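Local coordinates for protein malate oxidoreductase (Thermotoga maritima, PDB 1VL6) that probably catalyses the NAD-dependent oxidative decarboxylation of malate to pyruvate and carbon dioxide, as malic enzymes do, at residues K194-G199 / D265-V270; N218-D223 / I247-R252; N326-P331 / P369-M374; E354-S359 / M374-N379. All coordinates share one frame; numbering follows the deposited sequence.

Contact 1: K194-G199 / D265-V270; sequences KVVVNG and DFFIGV
V195 pushes its CG1 methyl into the hollow between two side chains of the facing strand, 3.9 Å from F266 CB and 4.0 Å from I268 CD1. With CG1 anti to the backbone N (chi1 -177°), the branch is set against that pair. On this face V197 adds to the packing, while helix 166-186 meets F266 and I268, and L211 of helix 202-214 meets V195 and V197. The other face is shaped by the F267 ring. It leans forward along its strand over G269, where a side chain would run into F267 CZ, so the missing side chain is what accommodates the ring. V196 CG1 and N198 CB come up to the same ring obliquely, N198 CB lying 3.6 Å from F267 CE1.

Beneath these bumps the two strands run parallel in exact step. The backbone ladder goes from V196 N to F266 O, I268 N to V196 O, N198 N to I268 O and V270 N to N198 O. At the N-terminal end K194 O takes both D265 N and F266 N, and D265 OD2 receives K194 N at 3.0 Å on its anti side. The other carboxylate oxygen, D265 OD1, pairs with K188, while K194 NZ turns to the carbonyls of A260 and E262. Past the C-terminal end, V270 packs on A203 and I207 of helix 202-214, and G199 begins what is probably the glycine-rich turn leading to that helix. Parallel central strands flanked by helices, with such a turn, are typical of a Rossmann-type dinucleotide-binding domain, consistent with NAD binding.

Contact 2: N218-D223 / I247-R252; sequences NVVAVD and ITNPER
T248 sets its CB against the carbonyl oxygen of V219, with T248 CB 3.3 Å from V219 O, and its CG2 methyl obliquely against V219 CG1. Its OG1, held between the backbone N and the carbonyl carbon (chi1 46°), points back to I244 O of the preceding helix and also takes a proton from a water, which in turn accepts A221 N. N249 follows with the direct backbone link: its N reaches V219 O at 2.9 Å, the donor sitting nearly on the line of the carbonyl. The N249 side chain faces L253, whose O is bonded by ND2, while OD1 lies 2.8 Å from a second water. P250, in the type I turn N249-R252, brings the CG-CD side of its ring obliquely against the amide oxygen of N218, with P250 CD 3.4 Å from N218 OD1.

E251 ends the walk. Its N-H goes to that second water, which is also 2.6 Å from N218 OD1, and its extended chain carries OE1 to a weak hydrogen bond, 3.3 Å from N218 ND2. The amide and carboxylate planes stand 81° apart. N218 is thus touched by a ring, a carboxylate and a water. Replacing N218 with a leucine would probably leave the water and E251 OE1 without their amide partner. The chemistry is that of a strand end clasped by a turn: direct bonding rests mainly on one backbone hydrogen bond, with two waters bridging the rest.

Contact 3: N326-P331 / P369-M374; sequences NLLAFP and PEAFDM
L327 meets A371 methyl to methyl, with L327 CD2 3.6 Å from A371 CB. Its CG is anti to the backbone N (chi1 -178°), which swings CD2 out onto the alanine. The leucine belongs to a short 3-10 segment, N326-L328, and also touches F106 of helix 89-107 and L40 of a neighbouring subunit. L328, next along the segment, lies mainly along the main chain of the facing peptides. Its CD1 rests 3.6 Å from P369 O, and its CD2 sits at the E370-A371 junction, 3.6 Å from A371 CA, while L328 CD2 also comes within 4.2 Å of A371 CB. A329 N and F330 N then both turn back to N326 O, A329 N at 2.8 Å from N326 O, as the chain passes into helix 330-340.

The leucine methyls thus pack on the A371 methyl, on backbone atoms and on the P369 carbonyl oxygen, with no polar side-chain pairing between the two segments. The facing peptides are bent by a type I turn from E370 to D373, closed by D373 N to E370 O. D373 is the N-cap of helix 374-386, its OD1 taking K375 N, so the arrangement sets a capped helix N-terminus against the 3-10 lead into helix 330-340.

Contact 4: E354-S359 / M374-N379; sequences EAIARS and MKVHLN
Polar contact centres on S359, whose hydroxyl is both donor and acceptor. It gives its proton to A355 O, at 2.6 Å from S359 OG, and accepts N379 ND2 at 2.9 Å with a nearly straight N-H line of 173°. The serine oxygen lies within the amide plane of N379, so the carboxamide is fixed in rotation at its nitrogen end. S359 N turns to I356 O, and the hydroxyl serves the carbonyl of A355 near the C-terminal part of helix 346-358.

A looser contact comes from R358. The long arm, extended from CG to NE, brings NH2 obliquely to the amide of N379, with R358 NH2 3.5 Å from N379 CG and the guanidinium and amide planes 38° apart.

Apolar contact completes the set. I356 CG1 meets V376 CG1 at 4.1 Å, and the same valine methyl lies 4.0 Å from S359 CB, so V376 nests between the isoleucine and the serine. On the next turn of helix 374-386, A355 CB rests against the backbone at N379 O. A valine in place of S359 would probably leave both the N379 amide and the A355 carbonyl without their hydroxyl partner.

The two short helical segments run nearly antiparallel, 153° apart with axes 9.1 Å from each other. Helix 166-186 takes I356 through V173 and A177, and P369 lies on S359 and V376. A383 and V380 extend the packing along helix 374-386, whose residues K375 and N379 also touch N379 and K375 of a neighbouring subunit.

In the fold
Contacts 1 and 2 belong to the nucleotide-binding sheet: strands 194-198 and 218-223 are neighbours in it, joined by V197 N to V220 O and G199 N to V222 O, and contact 2 is nested inside the loop closed by contact 1. The first is a buried ladder with side-chain packing on both faces; the second, at a partly exposed turn, leans on water. Contacts 3 and 4, both mostly buried, lie 8 Å apart, centre to centre, about 23 to 31 Å from the other pair. They share M374 and are joined by A371 O to H377 NE2. Contact 3 is leucine methyls on an alanine and on bare peptide, whereas contact 4 adds a serine-asparagine bond. Contact 3 touches two neighbouring subunits, contact 4 one of them.

Contact 1: K194-G199 / D265-V270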
loop_
_atom_site.group_PDB
_atom_site.type_symbol
_atom_site.label_atom_id
_atom_site.label_comp_id
_atom_site.label_asym_id
_atom_site.label_seq_id
_atom_site.Cartn_x
_atom_site.Cartn_y
_atom_site.Cartn_z
ATOM N N LYS A 194 -47.229 -15.342 11.938
ATOM C CA LYS A 194 -47.331 -14.078 12.641
ATOM C C LYS A 194 -45.929 -13.659 13.068
ATOM O O LYS A 194 -45.267 -14.402 13.816
ATOM C CB LYS A 194 -48.197 -14.252 13.865
ATOM C CG LYS A 194 -48.370 -13.035 14.770
ATOM C CD LYS A 194 -49.134 -13.364 16.087
ATOM C CE LYS A 194 -49.888 -12.135 16.638
ATOM N NZ LYS A 194 -50.156 -12.207 18.112
ATOM N N VAL A 195 -45.492 -12.490 12.602
ATOM C CA VAL A 195 -44.181 -12.000 12.871
ATOM C C VAL A 195 -44.251 -10.692 13.616
ATOM O O VAL A 195 -44.835 -9.740 13.115
ATOM C CB VAL A 195 -43.454 -11.709 11.586
ATOM C CG1 VAL A 195 -41.989 -11.254 11.901
ATOM C CG2 VAL A 195 -43.483 -12.925 10.663
ATOM N N VAL A 196 -43.651 -10.637 14.812
ATOM C CA VAL A 196 -43.667 -9.438 15.615
ATOM C C VAL A 196 -42.364 -8.707 15.385
ATOM O O VAL A 196 -41.320 -9.271 15.646
ATOM C CB VAL A 196 -43.799 -9.748 17.097
ATOM C CG1 VAL A 196 -43.591 -8.480 17.906
ATOM C CG2 VAL A 196 -45.158 -10.271 17.407
ATOM N N VAL A 197 -42.420 -7.454 14.929
ATOM C CA VAL A 197 -41.246 -6.622 14.840
ATOM C C VAL A 197 -41.291 -5.547 15.917
ATOM O O VAL A 197 -42.207 -4.734 15.930
ATOM C CB VAL A 197 -41.166 -5.945 13.496
ATOM C CG1 VAL A 197 -39.869 -5.066 13.400
ATOM C CG2 VAL A 197 -41.206 -6.963 12.398
ATOM N N ASN A 198 -40.287 -5.511 16.792
ATOM C CA ASN A 198 -40.258 -4.531 17.864
ATOM C C ASN A 198 -39.130 -3.537 17.689
ATOM O O ASN A 198 -37.964 -3.925 17.614
ATOM C CB ASN A 198 -40.068 -5.213 19.203
ATOM C CG ASN A 198 -40.211 -4.241 20.390
ATOM O OD1 ASN A 198 -41.308 -3.859 20.725
ATOM N ND2 ASN A 198 -39.088 -3.858 21.029
ATOM N N GLY A 199 -39.481 -2.249 17.694
ATOM C CA GLY A 199 -38.529 -1.134 17.543
ATOM C C GLY A 199 -38.563 -0.646 16.113
ATOM O O GLY A 199 -37.830 -1.148 15.259
ATOM N N ASP A 265 -45.044 -16.502 15.670
ATOM C CA ASP A 265 -44.048 -17.437 15.184
ATOM C C ASP A 265 -42.642 -16.859 15.180
ATOM O O ASP A 265 -41.666 -17.592 15.330
ATOM C CB ASP A 265 -44.408 -17.838 13.770
ATOM C CG ASP A 265 -45.736 -18.526 13.710
ATOM O OD1 ASP A 265 -45.737 -19.746 13.985
ATOM O OD2 ASP A 265 -46.812 -17.932 13.437
ATOM N N PHE A 266 -42.534 -15.548 14.973
ATOM C CA PHE A 266 -41.232 -14.889 14.991
ATOM C C PHE A 266 -41.314 -13.626 15.805
ATOM O O PHE A 266 -42.371 -12.954 15.847
ATOM C CB PHE A 266 -40.797 -14.521 13.591
ATOM C CG PHE A 266 -40.558 -15.706 12.690
ATOM C CD1 PHE A 266 -41.621 -16.441 12.199
ATOM C CD2 PHE A 266 -39.283 -16.034 12.286
ATOM C CE1 PHE A 266 -41.419 -17.489 11.349
ATOM C CE2 PHE A 266 -39.080 -17.085 11.441
ATOM C CZ PHE A 266 -40.135 -17.825 10.978
ATOM N N PHE A 267 -40.215 -13.324 16.491
ATOM C CA PHE A 267 -40.023 -12.028 17.082
ATOM C C PHE A 267 -38.790 -11.503 16.423
ATOM O O PHE A 267 -37.754 -12.200 16.403
ATOM C CB PHE A 267 -39.813 -12.106 18.600
ATOM C CG PHE A 267 -39.218 -10.843 19.218
ATOM C CD1 PHE A 267 -40.033 -9.798 19.627
ATOM C CD2 PHE A 267 -37.866 -10.696 19.347
ATOM C CE1 PHE A 267 -39.503 -8.663 20.163
ATOM C CE2 PHE A 267 -37.334 -9.538 19.869
ATOM C CZ PHE A 267 -38.151 -8.527 20.282
ATOM N N ILE A 268 -38.889 -10.281 15.891
ATOM C CA ILE A 268 -37.725 -9.568 15.427
ATOM C C ILE A 268 -37.600 -8.253 16.154
ATOM O O ILE A 268 -38.413 -7.329 15.990
ATOM C CB ILE A 268 -37.829 -9.327 13.971
ATOM C CG1 ILE A 268 -38.190 -10.654 13.271
ATOM C CG2 ILE A 268 -36.530 -8.826 13.480
ATOM C CD1 ILE A 268 -37.993 -10.639 11.776
ATOM N N GLY A 269 -36.558 -8.171 16.965
ATOM C CA GLY A 269 -36.323 -7.020 17.783
ATOM C C GLY A 269 -35.085 -6.288 17.375
ATOM O O GLY A 269 -33.994 -6.866 17.239
ATOM N N VAL A 270 -35.253 -4.984 17.222
ATOM C CA VAL A 270 -34.192 -4.120 16.766
ATOM C C VAL A 270 -34.408 -2.893 17.651
ATOM O O VAL A 270 -34.720 -1.827 17.171
ATOM C CB VAL A 270 -34.406 -4.112 15.201
ATOM C CG1 VAL A 270 -35.371 -3.088 14.689
ATOM C CG2 VAL A 270 -33.169 -4.178 14.437
#

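Contact 2: N218-D223 / I247-R252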
loop_
_atom_site.group_PDB
_atom_site.type_symbol
_atom_site.label_atom_id
_atom_site.label_comp_id
_atom_site.label_asym_id
_atom_site.label_seq_id
_atom_site.Cartn_x
_atom_site.Cartn_y
_atom_site.Cartn_z
ATOM N N ASN A 218 -49.258 -11.407 8.215
ATOM C CA ASN A 218 -49.464 -10.958 9.567
ATOM C C ASN A 218 -48.198 -10.406 10.243
ATOM O O ASN A 218 -47.580 -11.047 11.072
ATOM C CB ASN A 218 -50.076 -12.079 10.381
ATOM C CG ASN A 218 -50.641 -11.571 11.665
ATOM O OD1 ASN A 218 -50.571 -10.361 11.942
ATOM N ND2 ASN A 218 -51.209 -12.467 12.461
ATOM N N VAL A 219 -47.837 -9.191 9.889
ATOM C CA VAL A 219 -46.739 -8.505 10.559
ATOM C C VAL A 219 -47.334 -7.606 11.622
ATOM O O VAL A 219 -48.261 -6.856 11.353
ATOM C CB VAL A 219 -45.939 -7.628 9.616
ATOM C CG1 VAL A 219 -44.808 -6.937 10.358
ATOM C CG2 VAL A 219 -45.382 -8.445 8.441
ATOM N N VAL A 220 -46.799 -7.702 12.830
ATOM C CA VAL A 220 -47.262 -6.888 13.936
ATOM C C VAL A 220 -46.101 -6.034 14.417
ATOM O O VAL A 220 -45.106 -6.569 14.897
ATOM C CB VAL A 220 -47.798 -7.771 15.063
ATOM C CG1 VAL A 220 -48.297 -6.926 16.220
ATOM C CG2 VAL A 220 -48.935 -8.650 14.539
ATOM N N ALA A 221 -46.244 -4.729 14.251
ATOM C CA ALA A 221 -45.235 -3.750 14.609
ATOM C C ALA A 221 -45.451 -3.249 16.040
ATOM O O ALA A 221 -46.592 -2.985 16.467
ATOM C CB ALA A 221 -45.328 -2.581 13.676
ATOM N N VAL A 222 -44.355 -3.088 16.775
ATOM C CA VAL A 222 -44.437 -2.667 18.176
ATOM C C VAL A 222 -43.309 -1.687 18.457
ATOM O O VAL A 222 -42.197 -1.867 17.970
ATOM C CB VAL A 222 -44.330 -3.885 19.115
ATOM C CG1 VAL A 222 -44.881 -3.577 20.473
ATOM C CG2 VAL A 222 -45.056 -5.079 18.519
ATOM N N ASP A 223 -43.605 -0.656 19.227
ATOM C CA ASP A 223 -42.608 0.299 19.656
ATOM C C ASP A 223 -42.951 0.668 21.123
ATOM O O ASP A 223 -43.680 -0.059 21.796
ATOM C CB ASP A 223 -42.614 1.492 18.702
ATOM C CG ASP A 223 -41.281 2.211 18.654
ATOM O OD1 ASP A 223 -40.994 2.977 19.631
ATOM O OD2 ASP A 223 -40.475 2.083 17.675
ATOM N N ILE A 247 -50.265 -0.593 7.154
ATOM C CA ILE A 247 -50.008 -1.755 6.330
ATOM C C ILE A 247 -49.732 -2.966 7.175
ATOM O O ILE A 247 -49.246 -3.957 6.650
ATOM C CB ILE A 247 -48.820 -1.520 5.359
ATOM C CG1 ILE A 247 -47.571 -1.029 6.133
ATOM C CG2 ILE A 247 -49.257 -0.586 4.241
ATOM C CD1 ILE A 247 -46.328 -0.885 5.299
ATOM N N THR A 248 -50.077 -2.920 8.461
ATOM C CA THR A 248 -49.748 -4.040 9.384
ATOM C C THR A 248 -50.933 -4.443 10.213
ATOM O O THR A 248 -51.990 -3.891 10.089
ATOM C CB THR A 248 -48.597 -3.711 10.336
ATOM O OG1 THR A 248 -48.798 -2.417 10.886
ATOM C CG2 THR A 248 -47.283 -3.660 9.587
ATOM N N ASN A 249 -50.735 -5.451 11.031
ATOM C CA ASN A 249 -51.692 -5.863 12.034
ATOM C C ASN A 249 -53.093 -6.132 11.508
ATOM O O ASN A 249 -54.062 -5.471 11.905
ATOM C CB ASN A 249 -51.692 -4.835 13.131
ATOM C CG ASN A 249 -52.412 -5.301 14.333
ATOM O OD1 ASN A 249 -52.632 -6.514 14.531
ATOM N ND2 ASN A 249 -52.782 -4.358 15.172
ATOM N N PRO A 250 -53.206 -7.109 10.619
ATOM C CA PRO A 250 -54.496 -7.466 10.005
ATOM C C PRO A 250 -55.588 -7.876 10.984
ATOM O O PRO A 250 -56.757 -7.498 10.766
ATOM C CB PRO A 250 -54.155 -8.638 9.085
ATOM C CG PRO A 250 -52.759 -9.072 9.466
ATOM C CD PRO A 250 -52.103 -7.913 10.084
ATOM N N GLU A 251 -55.204 -8.623 12.023
ATOM C CA GLU A 251 -56.109 -9.003 13.113
ATOM C C GLU A 251 -56.508 -7.821 13.985
ATOM O O GLU A 251 -57.377 -7.967 14.847
ATOM C CB GLU A 251 -55.497 -10.068 14.043
ATOM C CG GLU A 251 -55.341 -11.454 13.444
ATOM C CD GLU A 251 -54.356 -12.337 14.211
ATOM O OE1 GLU A 251 -53.402 -11.811 14.839
ATOM O OE2 GLU A 251 -54.492 -13.585 14.154
ATOM N N ARG A 252 -55.903 -6.651 13.759
ATOM C CA ARG A 252 -56.270 -5.429 14.501
ATOM C C ARG A 252 -56.080 -5.611 16.009
ATOM O O ARG A 252 -56.868 -5.180 16.803
ATOM C CB ARG A 252 -57.680 -4.991 14.127
ATOM C CG ARG A 252 -57.942 -5.166 12.655
ATOM C CD ARG A 252 -59.235 -4.553 12.181
ATOM N NE ARG A 252 -58.959 -3.244 11.615
ATOM C CZ ARG A 252 -59.683 -2.157 11.821
ATOM N NH1 ARG A 252 -60.767 -2.189 12.590
ATOM N NH2 ARG A 252 -59.311 -1.014 11.256
HETATM O O HOH W 1 -52.396 -9.007 13.185
HETATM O O HOH W 2 -48.759 -3.347 13.690
#

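Contact 3: N326-P331 / P369-M374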
loop_
_atom_site.group_PDB
_atom_site.type_symbol
_atom_site.label_atom_id
_atom_site.label_comp_id
_atom_site.label_asym_id
_atom_site.label_seq_id
_atom_site.Cartn_x
_atom_site.Cartn_y
_atom_site.Cartn_z
ATOM N N ASN A 326 -24.947 -6.480 9.233
ATOM C CA ASN A 326 -24.904 -5.648 8.038
ATOM C C ASN A 326 -23.744 -5.946 7.131
ATOM O O ASN A 326 -23.863 -5.777 5.930
ATOM C CB ASN A 326 -24.796 -4.182 8.508
ATOM C CG ASN A 326 -26.125 -3.649 8.972
ATOM O OD1 ASN A 326 -27.059 -4.420 9.189
ATOM N ND2 ASN A 326 -26.251 -2.347 9.048
ATOM N N LEU A 327 -22.648 -6.417 7.722
ATOM C CA LEU A 327 -21.432 -6.692 6.994
ATOM C C LEU A 327 -21.604 -7.724 5.913
ATOM O O LEU A 327 -20.857 -7.733 4.937
ATOM C CB LEU A 327 -20.306 -7.111 7.938
ATOM C CG LEU A 327 -18.950 -7.379 7.291
ATOM C CD1 LEU A 327 -18.429 -6.206 6.514
ATOM C CD2 LEU A 327 -17.958 -7.796 8.392
ATOM N N LEU A 328 -22.558 -8.615 6.063
ATOM C CA LEU A 328 -22.800 -9.579 5.001
ATOM C C LEU A 328 -23.361 -8.927 3.763
ATOM O O LEU A 328 -23.288 -9.520 2.671
ATOM C CB LEU A 328 -23.788 -10.641 5.455
ATOM C CG LEU A 328 -23.327 -11.557 6.572
ATOM C CD1 LEU A 328 -24.506 -12.273 7.189
ATOM C CD2 LEU A 328 -22.358 -12.540 6.018
ATOM N N ALA A 329 -23.921 -7.720 3.911
ATOM C CA ALA A 329 -24.695 -7.092 2.812
ATOM C C ALA A 329 -23.984 -5.945 2.128
ATOM O O ALA A 329 -23.908 -5.910 0.896
ATOM C CB ALA A 329 -26.019 -6.610 3.329
ATOM N N PHE A 330 -23.483 -4.984 2.902
ATOM C CA PHE A 330 -23.003 -3.735 2.283
ATOM C C PHE A 330 -21.815 -3.872 1.308
ATOM O O PHE A 330 -21.773 -3.189 0.318
ATOM C CB PHE A 330 -22.790 -2.624 3.314
ATOM C CG PHE A 330 -21.603 -2.790 4.216
ATOM C CD1 PHE A 330 -20.300 -2.590 3.743
ATOM C CD2 PHE A 330 -21.790 -3.046 5.572
ATOM C CE1 PHE A 330 -19.208 -2.704 4.600
ATOM C CE2 PHE A 330 -20.706 -3.183 6.432
ATOM C CZ PHE A 330 -19.418 -3.016 5.956
ATOM N N PRO A 331 -20.850 -4.747 1.538
ATOM C CA PRO A 331 -19.750 -4.781 0.611
ATOM C C PRO A 331 -20.216 -5.150 -0.796
ATOM O O PRO A 331 -19.872 -4.463 -1.779
ATOM C CB PRO A 331 -18.798 -5.803 1.224
ATOM C CG PRO A 331 -19.182 -5.798 2.675
ATOM C CD PRO A 331 -20.649 -5.675 2.658
ATOM N N PRO A 369 -24.675 -17.404 6.701
ATOM C CA PRO A 369 -23.207 -17.499 6.748
ATOM C C PRO A 369 -22.627 -16.470 7.693
ATOM O O PRO A 369 -23.355 -15.565 8.132
ATOM C CB PRO A 369 -22.766 -17.167 5.312
ATOM C CG PRO A 369 -23.917 -16.590 4.621
ATOM C CD PRO A 369 -25.164 -16.835 5.423
ATOM N N GLU A 370 -21.342 -16.613 8.007
ATOM C CA GLU A 370 -20.601 -15.565 8.706
ATOM C C GLU A 370 -19.932 -14.687 7.656
ATOM O O GLU A 370 -19.709 -15.137 6.517
ATOM C CB GLU A 370 -19.502 -16.111 9.578
ATOM C CG GLU A 370 -19.960 -17.020 10.683
ATOM C CD GLU A 370 -18.998 -18.148 10.887
ATOM O OE1 GLU A 370 -17.775 -17.854 11.021
ATOM O OE2 GLU A 370 -19.472 -19.311 10.883
ATOM N N ALA A 371 -19.537 -13.488 8.076
ATOM C CA ALA A 371 -19.009 -12.446 7.213
ATOM C C ALA A 371 -17.682 -12.758 6.648
ATOM O O ALA A 371 -17.336 -12.237 5.591
ATOM C CB ALA A 371 -18.864 -11.202 7.943
ATOM N N PHE A 372 -16.898 -13.549 7.363
ATOM C CA PHE A 372 -15.572 -13.941 6.866
ATOM C C PHE A 372 -15.629 -14.988 5.781
ATOM O O PHE A 372 -14.608 -15.340 5.180
ATOM C CB PHE A 372 -14.690 -14.435 8.010
ATOM C CG PHE A 372 -14.282 -13.338 8.921
ATOM C CD1 PHE A 372 -13.244 -12.499 8.579
ATOM C CD2 PHE A 372 -14.993 -13.078 10.068
ATOM C CE1 PHE A 372 -12.882 -11.468 9.395
ATOM C CE2 PHE A 372 -14.642 -12.028 10.893
ATOM C CZ PHE A 372 -13.592 -11.226 10.553
ATOM N N ASP A 373 -16.832 -15.459 5.483
ATOM C CA ASP A 373 -16.992 -16.330 4.327
ATOM C C ASP A 373 -17.092 -15.538 3.023
ATOM O O ASP A 373 -18.152 -15.045 2.634
ATOM C CB ASP A 373 -18.215 -17.205 4.478
ATOM C CG ASP A 373 -18.204 -18.311 3.507
ATOM O OD1 ASP A 373 -17.564 -18.192 2.392
ATOM O OD2 ASP A 373 -18.784 -19.364 3.807
HETATM N N MSE A 374 -15.969 -15.436 2.349
HETATM C CA MSE A 374 -15.812 -14.553 1.211
HETATM C C MSE A 374 -16.718 -14.903 0.073
HETATM O O MSE A 374 -17.007 -14.049 -0.737
HETATM C CB MSE A 374 -14.342 -14.611 0.785
HETATM C CG MSE A 374 -13.346 -14.191 1.942
HETATM SE SE MSE A 374 -13.939 -12.514 2.913
HETATM C CE MSE A 374 -13.714 -11.265 1.338
#

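Contact 4: E354-S359 / M374-N379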
loop_
_atom_site.group_PDB
_atom_site.type_symbol
_atom_site.label_atom_id
_atom_site.label_comp_id
_atom_site.label_asym_id
_atom_site.label_seq_id
_atom_site.Cartn_x
_atom_site.Cartn_y
_atom_site.Cartn_z
ATOM N N GLU A 354 -31.720 -12.939 -1.403
ATOM C CA GLU A 354 -31.656 -14.319 -1.881
ATOM C C GLU A 354 -30.232 -14.893 -1.928
ATOM O O GLU A 354 -30.007 -16.076 -1.644
ATOM C CB GLU A 354 -32.283 -14.439 -3.276
ATOM C CG GLU A 354 -33.778 -14.129 -3.284
ATOM C CD GLU A 354 -34.617 -15.243 -2.696
ATOM O OE1 GLU A 354 -34.080 -16.347 -2.526
ATOM O OE2 GLU A 354 -35.824 -15.028 -2.465
ATOM N N ALA A 355 -29.291 -14.055 -2.304
ATOM C CA ALA A 355 -27.940 -14.483 -2.435
ATOM C C ALA A 355 -27.372 -14.823 -1.060
ATOM O O ALA A 355 -26.694 -15.863 -0.889
ATOM C CB ALA A 355 -27.167 -13.382 -3.112
ATOM N N ILE A 356 -27.673 -13.995 -0.060
ATOM C CA ILE A 356 -27.192 -14.316 1.317
ATOM C C ILE A 356 -27.838 -15.633 1.817
ATOM O O ILE A 356 -27.171 -16.521 2.312
ATOM C CB ILE A 356 -27.462 -13.163 2.254
ATOM C CG1 ILE A 356 -26.540 -11.995 1.893
ATOM C CG2 ILE A 356 -27.266 -13.573 3.678
ATOM C CD1 ILE A 356 -27.022 -10.715 2.473
ATOM N N ALA A 357 -29.140 -15.783 1.595
ATOM C CA ALA A 357 -29.828 -16.966 2.094
ATOM C C ALA A 357 -29.277 -18.224 1.462
ATOM O O ALA A 357 -29.173 -19.241 2.114
ATOM C CB ALA A 357 -31.326 -16.890 1.869
ATOM N N ARG A 358 -28.947 -18.178 0.183
ATOM C CA ARG A 358 -28.558 -19.407 -0.489
ATOM C C ARG A 358 -27.068 -19.615 -0.220
ATOM O O ARG A 358 -26.489 -20.613 -0.624
ATOM C CB ARG A 358 -28.897 -19.402 -1.992
ATOM C CG ARG A 358 -27.916 -18.629 -2.832
ATOM C CD ARG A 358 -28.254 -18.510 -4.322
ATOM N NE ARG A 358 -27.309 -17.561 -4.943
ATOM C CZ ARG A 358 -26.048 -17.873 -5.274
ATOM N NH1 ARG A 358 -25.587 -19.105 -5.056
ATOM N NH2 ARG A 358 -25.243 -16.955 -5.823
ATOM N N SER A 359 -26.422 -18.680 0.463
ATOM C CA SER A 359 -24.987 -18.825 0.613
ATOM C C SER A 359 -24.636 -19.799 1.744
ATOM O O SER A 359 -23.499 -19.876 2.148
ATOM C CB SER A 359 -24.321 -17.440 0.740
ATOM O OG SER A 359 -24.256 -16.802 -0.554
HETATM N N MSE A 374 -15.969 -15.436 2.349
HETATM C CA MSE A 374 -15.812 -14.553 1.211
HETATM C C MSE A 374 -16.718 -14.903 0.073
HETATM O O MSE A 374 -17.007 -14.049 -0.737
HETATM C CB MSE A 374 -14.342 -14.611 0.785
HETATM C CG MSE A 374 -13.346 -14.191 1.942
HETATM SE SE MSE A 374 -13.939 -12.514 2.913
HETATM C CE MSE A 374 -13.714 -11.265 1.338
ATOM N N LYS A 375 -17.188 -16.146 0.015
ATOM C CA LYS A 375 -18.176 -16.524 -0.998
ATOM C C LYS A 375 -19.426 -15.656 -0.892
ATOM O O LYS A 375 -20.002 -15.281 -1.915
ATOM C CB LYS A 375 -18.439 -18.055 -1.069
ATOM C CG LYS A 375 -17.310 -18.762 -2.031
ATOM C CD LYS A 375 -17.381 -20.342 -2.421
ATOM N N VAL A 376 -19.818 -15.260 0.320
ATOM C CA VAL A 376 -21.047 -14.465 0.445
ATOM C C VAL A 376 -20.907 -13.154 -0.340
ATOM O O VAL A 376 -21.807 -12.759 -1.082
ATOM C CB VAL A 376 -21.400 -13.952 1.859
ATOM C CG1 VAL A 376 -22.897 -13.887 1.989
ATOM C CG2 VAL A 376 -20.849 -14.746 2.930
ATOM N N HIS A 377 -19.776 -12.473 -0.128
ATOM C CA HIS A 377 -19.566 -11.161 -0.714
ATOM C C HIS A 377 -19.488 -11.238 -2.221
ATOM O O HIS A 377 -19.991 -10.383 -2.909
ATOM C CB HIS A 377 -18.315 -10.535 -0.134
ATOM C CG HIS A 377 -18.375 -10.437 1.340
ATOM N ND1 HIS A 377 -19.331 -9.686 1.980
ATOM C CD2 HIS A 377 -17.646 -11.037 2.305
ATOM C CE1 HIS A 377 -19.174 -9.812 3.283
ATOM N NE2 HIS A 377 -18.160 -10.624 3.508
ATOM N N LEU A 378 -18.876 -12.274 -2.733
ATOM C CA LEU A 378 -18.944 -12.523 -4.161
ATOM C C LEU A 378 -20.372 -12.760 -4.669
ATOM O O LEU A 378 -20.771 -12.207 -5.711
ATOM C CB LEU A 378 -18.135 -13.742 -4.531
ATOM C CG LEU A 378 -16.647 -13.620 -4.305
ATOM C CD1 LEU A 378 -15.965 -14.936 -4.680
ATOM C CD2 LEU A 378 -16.063 -12.474 -5.118
ATOM N N ASN A 379 -21.132 -13.565 -3.953
ATOM C CA ASN A 379 -22.483 -13.861 -4.391
ATOM C C ASN A 379 -23.399 -12.655 -4.340
ATOM O O ASN A 379 -24.161 -12.439 -5.245
ATOM C CB ASN A 379 -23.102 -14.989 -3.596
ATOM C CG ASN A 379 -22.417 -16.326 -3.834
ATOM O OD1 ASN A 379 -21.699 -16.551 -4.824
ATOM N ND2 ASN A 379 -22.605 -17.212 -2.893
#